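Local atomic coordinates of methyl transferase from Methanosarcina acetivorans (Methanosarcina acetivorans, PDB entry 6MRO), a protein that is probably an S-adenosylmethionine-dependent methyltransferase, and binds S-adenosyl-L-homocysteine and calcium ions. Residues A[156-161]-A[169-174]; A[29-34]-A[102-107]; A[9-14]-A[41-46]. The protein carries 1 engineered substitution. All coordinates share one frame; numbering follows the deposited sequence.

Contact 1: A[156-161]-A[169-174]. With CA (calcium ion), chain D.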
loop_
_atom_site.group_PDB
_atom_site.type_symbol
_atom_site.label_atom_id
_atom_site.label_comp_id
_atom_site.label_asym_id
_atom_site.label_seq_id
_atom_site.Cartn_x
_atom_site.Cartn_y
_atom_site.Cartn_z
ATOM N N ALA A 156 0.397 17.672 6.208
ATOM C CA ALA A 156 0.867 18.647 5.230
ATOM C C ALA A 156 1.694 17.969 4.146
ATOM O O ALA A 156 1.536 18.256 2.956
ATOM C CB ALA A 156 1.678 19.741 5.926
ATOM N N GLU A 157 2.599 17.075 4.547
ATOM C CA GLU A 157 3.395 16.342 3.570
ATOM C C GLU A 157 2.513 15.478 2.678
ATOM O O GLU A 157 2.717 15.429 1.459
ATOM C CB GLU A 157 4.453 15.492 4.291
ATOM C CG GLU A 157 5.467 16.345 5.057
ATOM C CD GLU A 157 6.211 15.587 6.164
ATOM O OE1 GLU A 157 7.235 16.109 6.657
ATOM O OE2 GLU A 157 5.770 14.488 6.537
ATOM N N ILE A 158 1.499 14.833 3.257
ATOM C CA ILE A 158 0.583 14.011 2.470
ATOM C C ILE A 158 -0.205 14.879 1.497
ATOM O O ILE A 158 -0.303 14.576 0.297
ATOM C CB ILE A 158 -0.344 13.209 3.403
ATOM C CG1 ILE A 158 0.473 12.149 4.152
ATOM C CG2 ILE A 158 -1.476 12.524 2.619
ATOM C CD1 ILE A 158 -0.299 11.437 5.242
ATOM N N GLU A 159 -0.706 16.000 2.005
ATOM C CA GLU A 159 -1.482 16.932 1.197
ATOM C C GLU A 159 -0.640 17.503 0.063
ATOM O O GLU A 159 -1.095 17.582 -1.079
ATOM C CB GLU A 159 -2.030 18.065 2.065
ATOM C CG GLU A 159 -3.222 17.671 2.922
ATOM C CD GLU A 159 -3.787 18.840 3.707
ATOM O OE1 GLU A 159 -4.543 19.642 3.119
ATOM O OE2 GLU A 159 -3.475 18.955 4.910
ATOM N N SER A 160 0.592 17.889 0.378
ATOM C CA SER A 160 1.488 18.451 -0.628
ATOM C C SER A 160 1.828 17.430 -1.711
ATOM O O SER A 160 1.941 17.782 -2.893
ATOM C CB SER A 160 2.766 18.953 0.032
ATOM O OG SER A 160 3.617 19.514 -0.945
ATOM N N THR A 161 1.974 16.163 -1.322
ATOM C CA THR A 161 2.369 15.112 -2.257
ATOM C C THR A 161 1.223 14.690 -3.168
ATOM O O THR A 161 1.417 14.522 -4.378
ATOM C CB THR A 161 2.885 13.900 -1.481
ATOM O OG1 THR A 161 4.038 14.275 -0.718
ATOM C CG2 THR A 161 3.236 12.770 -2.425
ATOM N N ILE A 169 -9.886 12.898 0.100
ATOM C CA ILE A 169 -11.166 12.776 0.786
ATOM C C ILE A 169 -10.993 12.970 2.284
ATOM O O ILE A 169 -11.678 13.796 2.899
ATOM C CB ILE A 169 -11.826 11.419 0.456
ATOM C CG1 ILE A 169 -11.891 11.204 -1.065
ATOM C CG2 ILE A 169 -13.214 11.337 1.079
ATOM C CD1 ILE A 169 -12.715 12.220 -1.811
ATOM N N TYR A 170 -10.035 12.255 2.869
ATOM C CA TYR A 170 -9.683 12.442 4.264
ATOM C C TYR A 170 -8.265 11.947 4.503
ATOM O O TYR A 170 -7.716 11.164 3.720
ATOM C CB TYR A 170 -10.664 11.726 5.199
ATOM C CG TYR A 170 -10.778 10.212 5.055
ATOM C CD1 TYR A 170 -9.747 9.353 5.469
ATOM C CD2 TYR A 170 -11.948 9.643 4.572
ATOM C CE1 TYR A 170 -9.876 7.982 5.362
ATOM C CE2 TYR A 170 -12.085 8.268 4.454
ATOM C CZ TYR A 170 -11.048 7.445 4.846
ATOM O OH TYR A 170 -11.191 6.084 4.739
ATOM N N ILE A 171 -7.675 12.437 5.589
ATOM C CA ILE A 171 -6.500 11.834 6.216
ATOM C C ILE A 171 -6.885 11.581 7.670
ATOM O O ILE A 171 -7.060 12.533 8.445
ATOM C CB ILE A 171 -5.260 12.735 6.116
ATOM C CG1 ILE A 171 -5.000 13.140 4.659
ATOM C CG2 ILE A 171 -4.046 12.032 6.712
ATOM C CD1 ILE A 171 -3.990 14.262 4.494
ATOM N N LYS A 172 -7.029 10.310 8.036
ATOM C CA LYS A 172 -7.570 9.892 9.321
ATOM C C LYS A 172 -6.475 9.318 10.211
ATOM O O LYS A 172 -5.594 8.592 9.738
ATOM C CB LYS A 172 -8.661 8.828 9.134
ATOM C CG LYS A 172 -10.055 9.387 9.002
ATOM C CD LYS A 172 -11.089 8.288 8.764
ATOM C CE LYS A 172 -12.458 8.915 8.543
ATOM N NZ LYS A 172 -13.437 7.995 7.911
ATOM N N ASP A 173 -6.548 9.626 11.500
ATOM C CA ASP A 173 -5.716 8.934 12.478
ATOM C C ASP A 173 -6.159 7.483 12.578
ATOM O O ASP A 173 -7.343 7.196 12.772
ATOM C CB ASP A 173 -5.817 9.601 13.850
ATOM C CG ASP A 173 -5.143 10.958 13.891
ATOM O OD1 ASP A 173 -5.861 11.977 13.986
ATOM O OD2 ASP A 173 -3.894 11.004 13.836
ATOM N N VAL A 174 -5.210 6.565 12.422
ATOM C CA VAL A 174 -5.487 5.148 12.600
ATOM C C VAL A 174 -4.318 4.505 13.340
ATOM O O VAL A 174 -3.439 5.193 13.872
ATOM C CB VAL A 174 -5.742 4.446 11.252
ATOM C CG1 VAL A 174 -7.004 4.990 10.571
ATOM C CG2 VAL A 174 -4.521 4.583 10.338
HETATM CA CA CA D . 8.014 14.069 8.143
HETATM O O HOH W 1 9.594 12.879 9.457
HETATM O O HOH W 2 8.822 12.881 6.140
#
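I158 of the helix and I171 of the strand meet through their branches, the two side chains sliding past each other in opposite directions. The closest approach is between I158 CG2 and I171 CD1, 3.6 Å apart. At the other end of the pair, I158 CD1 lies 4.1 Å from I171 CG2. In I158, CG2 is anti to the backbone N (chi1 -69°) and the other arm is extended (chi2 172°), which presents both CG2 and CD1 to I171. E159 adds the aliphatic part of its chain: its CG sits 3.8 Å from I171 CD1, and the methyl is thereby lodged between I158 and E159. The contact is small and purely apolar.

One residue earlier in the helix, E157 turns to a calcium ion. Its carboxylate grips the metal with both oxygens, OE1 at 2.6 Å and OE2 at 2.8 Å from the calcium ion; two waters and ligands from D141, E146 and R152 complete the shell. E157 OE2 also accepts a hydrogen bond from S154 N. Behind it, E157 O is held twice, by T161 N and by T161 OG1 (2.8 Å), which reach it from opposite faces of its plane.

Strand 167-177 pairs antiparallel with strand 184-193, the pairing interrupted by a classic beta bulge where I169 and Y170 both face S191. Through I158, helix 155-162 packs on strand 167-177, outermost within this chain, and reaches C138 of strand 132-139.

Contact 2: A[29-34]-A[102-107]. With SAH (S-adenosyl-L-homocysteine), chain B.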
loop_
_atom_site.group_PDB
_atom_site.type_symbol
_atom_site.label_atom_id
_atom_site.label_comp_id
_atom_site.label_asym_id
_atom_site.label_seq_id
_atom_site.Cartn_x
_atom_site.Cartn_y
_atom_site.Cartn_z
ATOM N N GLY A 29 -17.619 -0.179 3.970
ATOM C CA GLY A 29 -18.163 -0.064 2.631
ATOM C C GLY A 29 -17.338 0.780 1.685
ATOM O O GLY A 29 -17.798 1.070 0.573
ATOM N N GLU A 30 -16.135 1.194 2.092
ATOM C CA GLU A 30 -15.336 2.081 1.252
ATOM C C GLU A 30 -14.602 1.326 0.155
ATOM O O GLU A 30 -14.347 1.884 -0.923
ATOM C CB GLU A 30 -14.326 2.833 2.109
ATOM C CG GLU A 30 -14.947 3.999 2.854
ATOM C CD GLU A 30 -13.990 4.586 3.877
ATOM O OE1 GLU A 30 -13.206 5.459 3.465
ATOM O OE2 GLU A 30 -14.027 4.189 5.076
ATOM N N ILE A 31 -14.223 0.082 0.421
ATOM C CA ILE A 31 -13.627 -0.782 -0.589
ATOM C C ILE A 31 -14.741 -1.693 -1.082
ATOM O O ILE A 31 -15.281 -2.509 -0.324
ATOM C CB ILE A 31 -12.427 -1.566 -0.045
ATOM C CG1 ILE A 31 -11.248 -0.614 0.193
ATOM C CG2 ILE A 31 -12.027 -2.664 -1.028
ATOM C CD1 ILE A 31 -9.990 -1.282 0.729
ATOM N N ARG A 32 -15.131 -1.499 -2.337
ATOM C CA ARG A 32 -16.203 -2.223 -2.987
ATOM C C ARG A 32 -15.622 -3.091 -4.086
ATOM O O ARG A 32 -14.534 -2.801 -4.589
ATOM C CB ARG A 32 -17.230 -1.252 -3.591
ATOM C CG ARG A 32 -17.847 -0.300 -2.590
ATOM C CD ARG A 32 -18.888 0.585 -3.267
ATOM N NE ARG A 32 -18.282 1.527 -4.205
ATOM C CZ ARG A 32 -17.497 2.541 -3.842
ATOM N NH1 ARG A 32 -16.991 3.349 -4.764
ATOM N NH2 ARG A 32 -17.215 2.750 -2.558
ATOM N N PRO A 33 -16.297 -4.172 -4.474
ATOM C CA PRO A 33 -15.722 -5.077 -5.482
ATOM C C PRO A 33 -15.313 -4.344 -6.752
ATOM O O PRO A 33 -16.069 -3.535 -7.303
ATOM C CB PRO A 33 -16.854 -6.073 -5.744
ATOM C CG PRO A 33 -17.604 -6.112 -4.437
ATOM C CD PRO A 33 -17.578 -4.684 -3.953
ATOM N N GLY A 34 -14.089 -4.620 -7.188
ATOM C CA GLY A 34 -13.567 -4.110 -8.444
ATOM C C GLY A 34 -12.165 -4.654 -8.626
ATOM O O GLY A 34 -11.743 -5.566 -7.906
ATOM N N ILE A 102 -9.151 0.339 -7.483
ATOM C CA ILE A 102 -8.585 0.549 -6.152
ATOM C C ILE A 102 -7.083 0.343 -6.249
ATOM O O ILE A 102 -6.630 -0.630 -6.870
ATOM C CB ILE A 102 -9.163 -0.438 -5.116
ATOM C CG1 ILE A 102 -10.677 -0.324 -4.988
ATOM C CG2 ILE A 102 -8.451 -0.309 -3.761
ATOM C CD1 ILE A 102 -11.349 -1.700 -4.896
ATOM N N VAL A 103 -6.310 1.251 -5.653
ATOM C CA VAL A 103 -4.913 0.984 -5.312
ATOM C C VAL A 103 -4.778 1.097 -3.800
ATOM O O VAL A 103 -5.186 2.113 -3.219
ATOM C CB VAL A 103 -3.934 1.952 -6.000
ATOM C CG1 VAL A 103 -2.497 1.709 -5.482
ATOM C CG2 VAL A 103 -3.992 1.790 -7.533
ATOM N N ILE A 104 -4.195 0.065 -3.164
ATOM C CA ILE A 104 -3.871 0.126 -1.738
ATOM C C ILE A 104 -2.361 0.168 -1.556
ATOM O O ILE A 104 -1.594 -0.459 -2.284
ATOM C CB ILE A 104 -4.497 -1.015 -0.895
ATOM C CG1 ILE A 104 -3.930 -2.391 -1.259
ATOM C CG2 ILE A 104 -6.027 -0.979 -0.989
ATOM C CD1 ILE A 104 -4.322 -3.491 -0.252
ATOM N N ASP A 105 -1.938 0.910 -0.537
ATOM C CA ASP A 105 -0.524 1.198 -0.306
ATOM C C ASP A 105 -0.345 1.059 1.203
ATOM O O ASP A 105 -0.766 1.931 1.959
ATOM C CB ASP A 105 -0.212 2.596 -0.834
ATOM C CG ASP A 105 1.184 3.084 -0.511
ATOM O OD1 ASP A 105 1.629 3.956 -1.288
ATOM O OD2 ASP A 105 1.834 2.626 0.458
ATOM N N SER A 106 0.232 -0.067 1.646
ATOM C CA SER A 106 0.383 -0.366 3.072
ATOM C C SER A 106 1.879 -0.292 3.359
ATOM O O SER A 106 2.582 -1.301 3.307
ATOM C CB SER A 106 -0.212 -1.764 3.418
ATOM O OG SER A 106 -0.003 -2.135 4.785
ATOM N N GLY A 107 2.370 0.918 3.634
ATOM C CA GLY A 107 3.779 1.105 3.926
ATOM C C GLY A 107 4.723 1.303 2.750
ATOM O O GLY A 107 5.947 1.388 2.976
HETATM N N SAH B . 2.517 -3.905 2.010
HETATM C CA SAH B . 3.271 -4.952 2.725
HETATM C CB SAH B . 4.763 -4.643 2.706
HETATM C CG SAH B . 5.104 -3.234 3.189
HETATM S SD SAH B . 6.880 -2.933 3.349
HETATM C C SAH B . 2.800 -5.109 4.162
HETATM O O SAH B . 1.985 -4.313 4.652
HETATM O OXT SAH B . 3.247 -6.036 4.855
HETATM C "C5'" SAH B . 7.109 -2.070 1.763
HETATM C "C4'" SAH B . 7.186 -3.025 0.570
HETATM O "O4'" SAH B . 7.377 -2.264 -0.616
HETATM C "C3'" SAH B . 8.312 -4.056 0.630
HETATM O "O3'" SAH B . 7.729 -5.340 0.466
HETATM C "C2'" SAH B . 9.229 -3.659 -0.519
HETATM O "O2'" SAH B . 9.891 -4.742 -1.155
HETATM C "C1'" SAH B . 8.272 -2.954 -1.464
HETATM N N9 SAH B . 8.877 -1.967 -2.366
HETATM C C8 SAH B . 9.773 -0.966 -2.060
HETATM N N7 SAH B . 10.020 -0.263 -3.180
HETATM C C5 SAH B . 9.278 -0.788 -4.186
HETATM C C6 SAH B . 9.146 -0.469 -5.534
HETATM N N6 SAH B . 9.831 0.537 -6.063
HETATM N N1 SAH B . 8.299 -1.209 -6.316
HETATM C C2 SAH B . 7.578 -2.257 -5.777
HETATM N N3 SAH B . 7.715 -2.588 -4.446
HETATM C C4 SAH B . 8.546 -1.847 -3.673
#
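I31 and I102 cross at about a right angle, the loop residue laying its CG2 branch against the delta methyl of the strand residue, with I31 CG2 4.0 Å from I102 CD1. In I102 the ethyl arm is anti to the carbonyl carbon (chi1 -59°), and its outer torsion, 138°, is turned well away from full extension, which brings CD1 onto R32 O and I31 CG2. The same methyl meets the loop backbone more closely than it meets I31, coming to 3.4 Å between I102 CD1 and R32 O. The longer arm of I31 runs on along the strand, where I31 CD1 approaches I104 CG2 at 4.3 Å. One loop side chain therefore spans two alternate residues, I102 and I104, whose side chains lie on the same side of the strand.

L25 and I26 of helix 20-27, L50 of helix 45-51 and F135 of strand 132-139 also pack on I31, making it part of the layer between sheet and helices. G29 ends helix 20-27 in a Schellman motif, from which the chain turns through this loop into strand 35-39.

At the far end of strand 100-106, S106 grips the amino-acid moiety of S-adenosyl-L-homocysteine with two bonds: its carbonyl O accepts from the ligand N at 2.9 Å, and its OG donates to the ligand O at 3.0 Å. The strand order 3-2-1-4-5-7-6, in which only strand 184-193 runs antiparallel to both neighbours, and the ligand at the C-terminal end of strand 100-106 are those of class I (Rossmann-like) S-adenosylmethionine-dependent methyltransferases.

Contact 3: A[9-14]-A[41-46]. With SAH (S-adenosyl-L-homocysteine), chain B.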
loop_
_atom_site.group_PDB
_atom_site.type_symbol
_atom_site.label_atom_id
_atom_site.label_comp_id
_atom_site.label_asym_id
_atom_site.label_seq_id
_atom_site.Cartn_x
_atom_site.Cartn_y
_atom_site.Cartn_z
ATOM N N GLY A 9 13.930 -13.442 6.490
ATOM C CA GLY A 9 13.407 -13.374 7.839
ATOM C C GLY A 9 12.064 -12.671 7.830
ATOM O O GLY A 9 11.370 -12.684 6.813
ATOM N N THR A 10 11.699 -12.035 8.942
ATOM C CA THR A 10 10.371 -11.454 9.120
ATOM C C THR A 10 10.538 -10.005 9.557
ATOM O O THR A 10 10.737 -9.734 10.756
ATOM C CB THR A 10 9.569 -12.236 10.152
ATOM O OG1 THR A 10 9.558 -13.627 9.801
ATOM C CG2 THR A 10 8.147 -11.725 10.222
ATOM N N PRO A 11 10.450 -9.056 8.631
ATOM C CA PRO A 11 10.663 -7.643 8.971
ATOM C C PRO A 11 9.495 -7.096 9.771
ATOM O O PRO A 11 8.424 -7.716 9.820
ATOM C CB PRO A 11 10.756 -6.966 7.593
ATOM C CG PRO A 11 9.896 -7.840 6.717
ATOM C CD PRO A 11 10.161 -9.246 7.200
ATOM N N PRO A 12 9.658 -5.929 10.398
ATOM C CA PRO A 12 8.675 -5.487 11.406
ATOM C C PRO A 12 7.266 -5.272 10.891
ATOM O O PRO A 12 6.318 -5.408 11.678
ATOM C CB PRO A 12 9.290 -4.174 11.913
ATOM C CG PRO A 12 10.743 -4.443 11.835
ATOM C CD PRO A 12 10.899 -5.141 10.499
ATOM N N TRP A 13 7.087 -4.938 9.607
ATOM C CA TRP A 13 5.747 -4.753 9.050
ATOM C C TRP A 13 5.085 -6.070 8.657
ATOM O O TRP A 13 3.895 -6.073 8.298
ATOM C CB TRP A 13 5.808 -3.836 7.813
ATOM C CG TRP A 13 6.704 -4.415 6.751
ATOM C CD1 TRP A 13 6.363 -5.336 5.794
ATOM C CD2 TRP A 13 8.096 -4.133 6.562
ATOM N NE1 TRP A 13 7.467 -5.648 5.028
ATOM C CE2 TRP A 13 8.540 -4.919 5.473
ATOM C CE3 TRP A 13 9.012 -3.286 7.204
ATOM C CZ2 TRP A 13 9.856 -4.882 5.011
ATOM C CZ3 TRP A 13 10.326 -3.256 6.742
ATOM C CH2 TRP A 13 10.728 -4.042 5.652
ATOM N N ASP A 14 5.822 -7.182 8.704
ATOM C CA ASP A 14 5.362 -8.426 8.092
ATOM C C ASP A 14 4.482 -9.203 9.072
ATOM O O ASP A 14 4.797 -10.301 9.518
ATOM C CB ASP A 14 6.562 -9.239 7.615
ATOM C CG ASP A 14 6.165 -10.435 6.809
ATOM O OD1 ASP A 14 5.139 -10.340 6.100
ATOM O OD2 ASP A 14 6.875 -11.466 6.909
ATOM N N CYS A 41 3.252 -5.053 -2.161
ATOM C CA CYS A 41 2.324 -5.900 -1.430
ATOM C C CYS A 41 2.996 -6.818 -0.410
ATOM O O CYS A 41 2.283 -7.438 0.387
ATOM C CB CYS A 41 1.509 -6.742 -2.404
ATOM S SG CYS A 41 2.546 -7.898 -3.369
ATOM N N GLY A 42 4.315 -6.950 -0.434
ATOM C CA GLY A 42 4.947 -7.823 0.546
ATOM C C GLY A 42 4.437 -9.248 0.444
ATOM O O GLY A 42 4.180 -9.764 -0.649
ATOM N N ARG A 43 4.281 -9.900 1.603
ATOM C CA ARG A 43 3.857 -11.298 1.664
ATOM C C ARG A 43 2.340 -11.471 1.598
ATOM O O ARG A 43 1.838 -12.548 1.953
ATOM C CB ARG A 43 4.428 -11.960 2.922
ATOM C CG ARG A 43 5.869 -12.343 2.731
ATOM C CD ARG A 43 6.538 -12.841 4.005
ATOM N NE ARG A 43 7.809 -13.481 3.681
ATOM C CZ ARG A 43 8.917 -13.350 4.400
ATOM N NH1 ARG A 43 10.030 -13.990 4.031
ATOM N NH2 ARG A 43 8.939 -12.521 5.448
ATOM N N GLY A 44 1.604 -10.431 1.177
ATOM C CA GLY A 44 0.288 -10.604 0.580
ATOM C C GLY A 44 -0.930 -10.608 1.484
ATOM O O GLY A 44 -2.024 -10.912 0.993
ATOM N N GLU A 45 -0.800 -10.255 2.770
ATOM C CA GLU A 45 -1.959 -10.323 3.666
ATOM C C GLU A 45 -3.091 -9.396 3.211
ATOM O O GLU A 45 -4.250 -9.819 3.104
ATOM C CB GLU A 45 -1.554 -10.006 5.108
ATOM C CG GLU A 45 -0.659 -11.048 5.711
ATOM C CD GLU A 45 -1.395 -12.336 6.056
ATOM O OE1 GLU A 45 -0.703 -13.357 6.225
ATOM O OE2 GLU A 45 -2.643 -12.332 6.168
ATOM N N ASN A 46 -2.779 -8.133 2.921
ATOM C CA ASN A 46 -3.844 -7.217 2.517
ATOM C C ASN A 46 -4.428 -7.618 1.171
ATOM O O ASN A 46 -5.642 -7.508 0.953
ATOM C CB ASN A 46 -3.325 -5.785 2.454
ATOM C CG ASN A 46 -3.000 -5.224 3.825
ATOM O OD1 ASN A 46 -3.731 -5.470 4.783
ATOM N ND2 ASN A 46 -1.939 -4.416 3.911
HETATM N N SAH B . 2.517 -3.905 2.010
HETATM C CA SAH B . 3.271 -4.952 2.725
HETATM C CB SAH B . 4.763 -4.643 2.706
HETATM C CG SAH B . 5.104 -3.234 3.189
HETATM S SD SAH B . 6.880 -2.933 3.349
HETATM C C SAH B . 2.800 -5.109 4.162
HETATM O O SAH B . 1.985 -4.313 4.652
HETATM O OXT SAH B . 3.247 -6.036 4.855
HETATM C "C5'" SAH B . 7.109 -2.070 1.763
HETATM C "C4'" SAH B . 7.186 -3.025 0.570
HETATM O "O4'" SAH B . 7.377 -2.264 -0.616
HETATM C "C3'" SAH B . 8.312 -4.056 0.630
HETATM O "O3'" SAH B . 7.729 -5.340 0.466
HETATM C "C2'" SAH B . 9.229 -3.659 -0.519
HETATM O "O2'" SAH B . 9.891 -4.742 -1.155
HETATM C "C1'" SAH B . 8.272 -2.954 -1.464
HETATM N N9 SAH B . 8.877 -1.967 -2.366
HETATM C C8 SAH B . 9.773 -0.966 -2.060
HETATM N N7 SAH B . 10.020 -0.263 -3.180
HETATM C C5 SAH B . 9.278 -0.788 -4.186
HETATM C C6 SAH B . 9.146 -0.469 -5.534
HETATM N N6 SAH B . 9.831 0.537 -6.063
HETATM N N1 SAH B . 8.299 -1.209 -6.316
HETATM C C2 SAH B . 7.578 -2.257 -5.777
HETATM N N3 SAH B . 7.715 -2.588 -4.446
HETATM C C4 SAH B . 8.546 -1.847 -3.673
HETATM O O HOH W 3 4.501 -8.433 4.111
#
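D14 places its carboxylate toward R43 with CG anti to the backbone N (chi1 -172°), while R43 stretches out from CG to NE and carries its guanidinium across to the 9-14 loop. The two side chains cross at about a right angle, their flat groups 33° apart. R43 NH2 is the shared donor: it forms a salt bridge with D14 OD2 at 2.7 Å and a straight hydrogen bond with G9 O at 2.8 Å. Both acceptors lie at the edge of the guanidinium. G9 O receives the N-H in its carbonyl plane, whereas D14 OD2 is approached from above the carboxylate plane. On the arginine's NE side, D69 makes a second salt bridge, so the guanidinium is held from both the loop and a neighbouring acid.

The other carboxylate oxygen works through water 3, which donates to D14 OD1 (2.8 Å) and to the ligand OXT (2.8 Å) and accepts from R43 N (2.9 Å). The water thus joins the loop, the turn and the carboxylate of S-adenosyl-L-homocysteine.

W13 forms a lid over the ligand thioether: the sulfur SD lies 3.2 Å above one ring face, offset toward the rim, and P11 CB covers the opposite face. The indole NE1 hydrogen-bonds to Y7.

Segment 41-46, a type II' turn from C41 to G44 leading into helix 45-51, fits the glycine-rich loop of Rossmann-like methyltransferases, with the 9-14 loop, tied to it by the D14-R43 salt bridge, lying across the homocysteine part of the ligand.

From the N terminus, the loop 9-14 comes first and contact 3 closes it onto the turn 41-46, spanning helix 20-27 and strand 35-39. Segment 29-34 lies within that span and packs on segment 102-107, on strand 100-106, in contact 2, so the two contacts cross. They meet in space at N46, whose CB lies 3.7 Å from I104 CD1, and both border the S-adenosyl-L-homocysteine site. Contact 1 follows in series, closing a short helix-to-strand connection near the C terminus. Its Y170 OH probably hydrogen-bonds to E30 OE1 of contact 2 (2.5 Å), joining the edge strand to the loop before strand 35-39. Contacts 1 and 3 lie on opposite sides of the chain's centre.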